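Local coordinates for protein glycoside Hydrolase (Bacteroides uniformis, PDB 5T9X) that probably hydrolyses agarose-type galactans as a family 16 glycoside hydrolase used by a gut bacterium to feed on agarose, at residues 196-210 with 306-320. Sequence-based numbering, arbitrary orientation.
Sequences YGSDRVVGDDGHKFY and QSWRAISGLSPTNKE
Leu314 lays its CD1 methyl over one face of the Phe209 ring, 3.6 Å from the ring centroid, while CZ3 of Trp308 meets Phe209 CE1 near the ring's edge at 3.6 Å. The two aromatic planes are inclined by 33°. Deeper in, the Arg309 guanidinium stacks flat on Tyr196 and also makes an off-centre cation-pi contact, its CZ 3.8 Å from the ring centroid. A bend at chi3 (60°) turns the arginine onto this ring; the opposite face of the guanidinium carries Leu314 CB toward its rim, and two waters in the guanidinium plane link it to the carbonyls of Arg200 and Tyr210, with Thr174 O as a further acceptor for Arg309 NH2. In this family 16 beta-sandwich, the loop following strand 188-195 thus closes over the short helix 307-310, which ends in a Schellman motif with Gly313 at C-prime. Beyond that turn, Arg200 takes Glu320 side-on: NE to OE2 and NH1 to OE1, both 2.8 Å, with guanidinium and carboxylate 21° from coplanar. The same guanidinium reaches two carbonyls near its plane, NH2 to Gly313 O at 2.8 Å and NH1 to Ser315 O at 3.1 Å, so four bonds fix its rotation. Glu320 OE1 also accepts from Thr317 N, from above the carboxylate plane.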
# COMPACT_ATOMS: atom_id res chain seq x y z
N TYR A 196 -2.43 9.88 -1.23
CA TYR A 196 -1.99 11.07 -0.51
C TYR A 196 -3.26 11.75 -0.02
O TYR A 196 -4.11 12.13 -0.83
CB TYR A 196 -1.19 11.99 -1.45
CG TYR A 196 -0.18 11.21 -2.23
CD1 TYR A 196 1.05 10.91 -1.68
CD2 TYR A 196 -0.48 10.70 -3.48
CE1 TYR A 196 1.99 10.16 -2.37
CE2 TYR A 196 0.45 9.94 -4.17
CZ TYR A 196 1.70 9.68 -3.61
OH TYR A 196 2.64 8.92 -4.27
N GLY A 197 -3.42 11.83 1.30
CA GLY A 197 -4.66 12.32 1.87
C GLY A 197 -4.80 13.80 2.18
O GLY A 197 -5.92 14.27 2.41
N SER A 198 -3.70 14.54 2.20
CA SER A 198 -3.74 15.97 2.58
C SER A 198 -4.32 16.86 1.48
O SER A 198 -4.25 16.50 0.31
CB SER A 198 -2.35 16.47 2.96
OG SER A 198 -2.31 17.87 2.98
N ASP A 199 -4.90 18.00 1.88
CA ASP A 199 -5.33 19.04 0.93
C ASP A 199 -4.18 19.78 0.31
O ASP A 199 -4.34 20.36 -0.74
CB ASP A 199 -6.27 20.07 1.55
CG ASP A 199 -7.63 19.49 1.90
OD1 ASP A 199 -8.20 18.69 1.10
OD2 ASP A 199 -8.15 19.80 3.00
N ARG A 200 -3.01 19.78 0.96
CA ARG A 200 -1.85 20.41 0.33
C ARG A 200 -1.38 19.57 -0.89
O ARG A 200 -0.91 18.42 -0.74
CB ARG A 200 -0.73 20.65 1.34
CG ARG A 200 0.40 21.53 0.80
CD ARG A 200 1.15 22.27 1.90
NE ARG A 200 1.87 21.36 2.80
CZ ARG A 200 3.05 20.79 2.53
NH1 ARG A 200 3.62 19.98 3.42
NH2 ARG A 200 3.67 21.01 1.37
N VAL A 201 -1.52 20.13 -2.08
CA VAL A 201 -1.19 19.42 -3.33
C VAL A 201 -0.37 20.24 -4.32
O VAL A 201 -0.22 19.85 -5.49
CB VAL A 201 -2.49 18.97 -4.05
CG1 VAL A 201 -3.25 17.97 -3.20
CG2 VAL A 201 -3.39 20.16 -4.37
N VAL A 202 0.15 21.37 -3.87
CA VAL A 202 0.83 22.28 -4.78
C VAL A 202 2.28 22.20 -4.40
O VAL A 202 2.63 22.34 -3.22
CB VAL A 202 0.32 23.74 -4.67
CG1 VAL A 202 0.82 24.55 -5.88
CG2 VAL A 202 -1.21 23.79 -4.63
N GLY A 203 3.12 21.96 -5.41
CA GLY A 203 4.57 22.01 -5.24
C GLY A 203 5.07 23.43 -5.14
O GLY A 203 4.28 24.36 -5.04
N ASP A 204 6.39 23.61 -5.21
CA ASP A 204 6.95 24.95 -5.03
C ASP A 204 7.71 25.64 -6.21
O ASP A 204 8.26 26.71 -5.97
CB ASP A 204 7.76 24.99 -3.69
CG ASP A 204 9.07 24.13 -3.70
OD1 ASP A 204 9.56 23.72 -4.78
OD2 ASP A 204 9.61 23.88 -2.60
N ASP A 205 7.68 25.20 -7.48
CA ASP A 205 6.62 24.44 -8.17
C ASP A 205 7.38 23.29 -8.95
O ASP A 205 7.99 22.46 -8.26
CB ASP A 205 5.74 25.47 -8.95
CG ASP A 205 4.22 25.10 -8.97
OD1 ASP A 205 3.81 24.03 -9.45
OD2 ASP A 205 3.40 25.92 -8.52
N GLY A 206 7.37 23.11 -10.29
CA GLY A 206 6.38 23.56 -11.29
C GLY A 206 5.20 22.62 -11.61
O GLY A 206 4.69 22.63 -12.74
N HIS A 207 4.73 21.86 -10.61
CA HIS A 207 3.74 20.79 -10.80
C HIS A 207 2.40 21.02 -10.03
O HIS A 207 2.35 21.65 -8.96
CB HIS A 207 4.35 19.43 -10.35
CG HIS A 207 5.50 18.93 -11.19
ND1 HIS A 207 5.32 18.27 -12.39
CD2 HIS A 207 6.84 18.93 -10.96
CE1 HIS A 207 6.50 17.93 -12.88
NE2 HIS A 207 7.44 18.32 -12.04
N LYS A 208 1.32 20.49 -10.60
CA LYS A 208 0.15 20.07 -9.82
C LYS A 208 0.38 18.57 -9.48
O LYS A 208 0.98 17.82 -10.27
CB LYS A 208 -1.15 20.29 -10.61
N PHE A 209 -0.02 18.15 -8.28
CA PHE A 209 0.02 16.74 -7.88
C PHE A 209 -1.39 16.17 -7.70
O PHE A 209 -2.35 16.91 -7.48
CB PHE A 209 0.84 16.56 -6.61
CG PHE A 209 2.31 16.79 -6.80
CD1 PHE A 209 3.18 15.73 -6.96
CD2 PHE A 209 2.83 18.08 -6.83
CE1 PHE A 209 4.54 15.94 -7.15
CE2 PHE A 209 4.19 18.31 -7.01
CZ PHE A 209 5.05 17.24 -7.16
N TYR A 210 -1.51 14.86 -7.82
CA TYR A 210 -2.79 14.18 -7.60
C TYR A 210 -3.20 14.33 -6.13
O TYR A 210 -2.37 14.19 -5.21
CB TYR A 210 -2.75 12.70 -8.06
CG TYR A 210 -2.81 12.50 -9.59
CD1 TYR A 210 -3.99 12.74 -10.29
CD2 TYR A 210 -1.72 12.06 -10.31
CE1 TYR A 210 -4.08 12.54 -11.67
CE2 TYR A 210 -1.79 11.86 -11.68
CZ TYR A 210 -2.97 12.10 -12.37
OH TYR A 210 -3.04 11.92 -13.75
N GLN A 306 7.83 10.30 -0.12
CA GLN A 306 8.39 9.88 -1.40
C GLN A 306 9.25 10.96 -2.01
O GLN A 306 8.90 12.12 -1.93
CB GLN A 306 7.28 9.49 -2.35
CG GLN A 306 6.62 8.18 -1.99
CD GLN A 306 5.39 7.89 -2.83
OE1 GLN A 306 4.84 8.77 -3.48
NE2 GLN A 306 4.94 6.64 -2.79
N SER A 307 10.37 10.55 -2.63
CA SER A 307 11.40 11.48 -3.10
C SER A 307 10.92 12.55 -4.08
O SER A 307 11.12 13.73 -3.86
CB SER A 307 12.56 10.70 -3.73
OG SER A 307 13.02 9.73 -2.82
N TRP A 308 10.29 12.11 -5.16
CA TRP A 308 9.75 12.99 -6.21
C TRP A 308 8.76 14.05 -5.70
O TRP A 308 8.64 15.15 -6.27
CB TRP A 308 9.12 12.16 -7.31
CG TRP A 308 7.97 11.25 -6.87
CD1 TRP A 308 8.07 10.03 -6.21
CD2 TRP A 308 6.57 11.47 -7.08
NE1 TRP A 308 6.81 9.51 -5.99
CE2 TRP A 308 5.88 10.37 -6.51
CE3 TRP A 308 5.83 12.50 -7.69
CZ2 TRP A 308 4.46 10.28 -6.53
CZ3 TRP A 308 4.40 12.41 -7.71
CH2 TRP A 308 3.75 11.30 -7.13
N ARG A 309 8.06 13.72 -4.62
CA ARG A 309 7.19 14.69 -3.96
C ARG A 309 7.95 15.55 -2.98
O ARG A 309 7.69 16.75 -2.88
CB ARG A 309 6.07 13.97 -3.23
CG ARG A 309 4.98 13.55 -4.18
CD ARG A 309 4.06 12.55 -3.54
NE ARG A 309 3.42 13.09 -2.36
CZ ARG A 309 2.33 13.86 -2.34
NH1 ARG A 309 1.70 14.20 -3.47
NH2 ARG A 309 1.84 14.27 -1.17
N ALA A 310 8.88 14.95 -2.25
CA ALA A 310 9.63 15.70 -1.24
C ALA A 310 10.52 16.77 -1.87
O ALA A 310 10.67 17.88 -1.37
CB ALA A 310 10.45 14.76 -0.37
N ILE A 311 11.10 16.43 -3.00
CA ILE A 311 11.97 17.36 -3.68
C ILE A 311 11.23 18.60 -4.21
O ILE A 311 11.86 19.62 -4.44
CB ILE A 311 12.76 16.63 -4.77
CG1 ILE A 311 14.08 17.34 -4.98
CG2 ILE A 311 11.93 16.49 -6.03
CD1 ILE A 311 15.05 16.47 -5.75
N SER A 312 9.92 18.51 -4.39
CA SER A 312 9.10 19.62 -4.85
C SER A 312 8.31 20.31 -3.71
O SER A 312 7.39 21.09 -3.99
CB SER A 312 8.15 19.13 -5.96
OG SER A 312 8.90 18.47 -6.98
N GLY A 313 8.67 20.07 -2.45
CA GLY A 313 8.06 20.76 -1.33
C GLY A 313 6.89 20.06 -0.62
O GLY A 313 6.23 20.67 0.22
N LEU A 314 6.62 18.79 -0.93
CA LEU A 314 5.50 18.08 -0.29
C LEU A 314 5.92 17.16 0.87
O LEU A 314 5.13 16.31 1.29
CB LEU A 314 4.64 17.35 -1.34
CG LEU A 314 3.85 18.37 -2.15
CD1 LEU A 314 3.56 17.88 -3.54
CD2 LEU A 314 2.56 18.71 -1.45
N SER A 315 7.13 17.32 1.40
CA SER A 315 7.51 16.66 2.64
C SER A 315 6.66 17.34 3.74
O SER A 315 6.34 18.51 3.61
CB SER A 315 9.00 16.81 2.90
OG SER A 315 9.41 16.15 4.10
N PRO A 316 6.22 16.58 4.77
CA PRO A 316 5.43 17.24 5.82
C PRO A 316 6.25 18.22 6.65
O PRO A 316 7.39 17.91 7.02
CB PRO A 316 4.98 16.08 6.72
CG PRO A 316 5.20 14.87 5.93
CD PRO A 316 6.29 15.13 4.95
N THR A 317 5.66 19.37 6.95
CA THR A 317 6.31 20.42 7.76
C THR A 317 6.32 19.99 9.22
O THR A 317 5.51 19.17 9.66
CB THR A 317 5.58 21.79 7.65
OG1 THR A 317 4.27 21.71 8.24
CG2 THR A 317 5.44 22.22 6.19
N ASN A 318 7.22 20.56 10.00
CA ASN A 318 7.23 20.31 11.44
C ASN A 318 5.87 20.70 12.09
O ASN A 318 5.41 20.03 13.03
CB ASN A 318 8.41 21.04 12.09
CG ASN A 318 9.75 20.44 11.71
OD1 ASN A 318 10.02 19.29 12.01
ND2 ASN A 318 10.59 21.21 11.03
N LYS A 319 5.24 21.77 11.58
CA LYS A 319 3.94 22.24 12.10
C LYS A 319 2.86 21.17 11.85
O LYS A 319 2.19 20.76 12.80
CB LYS A 319 3.56 23.61 11.51
CG LYS A 319 2.54 24.39 12.33
N GLU A 320 2.73 20.69 10.60
CA GLU A 320 1.78 19.59 10.26
C GLU A 320 1.99 18.32 11.11
O GLU A 320 1.03 17.66 11.48
CB GLU A 320 1.87 19.24 8.76
CG GLU A 320 1.30 20.28 7.77
CD GLU A 320 1.72 20.07 6.30
OE1 GLU A 320 2.68 19.32 6.01
OE2 GLU A 320 1.09 20.66 5.38
O HOH W 1 -0.93 15.70 -0.76
O HOH W 2 -0.64 15.60 -3.51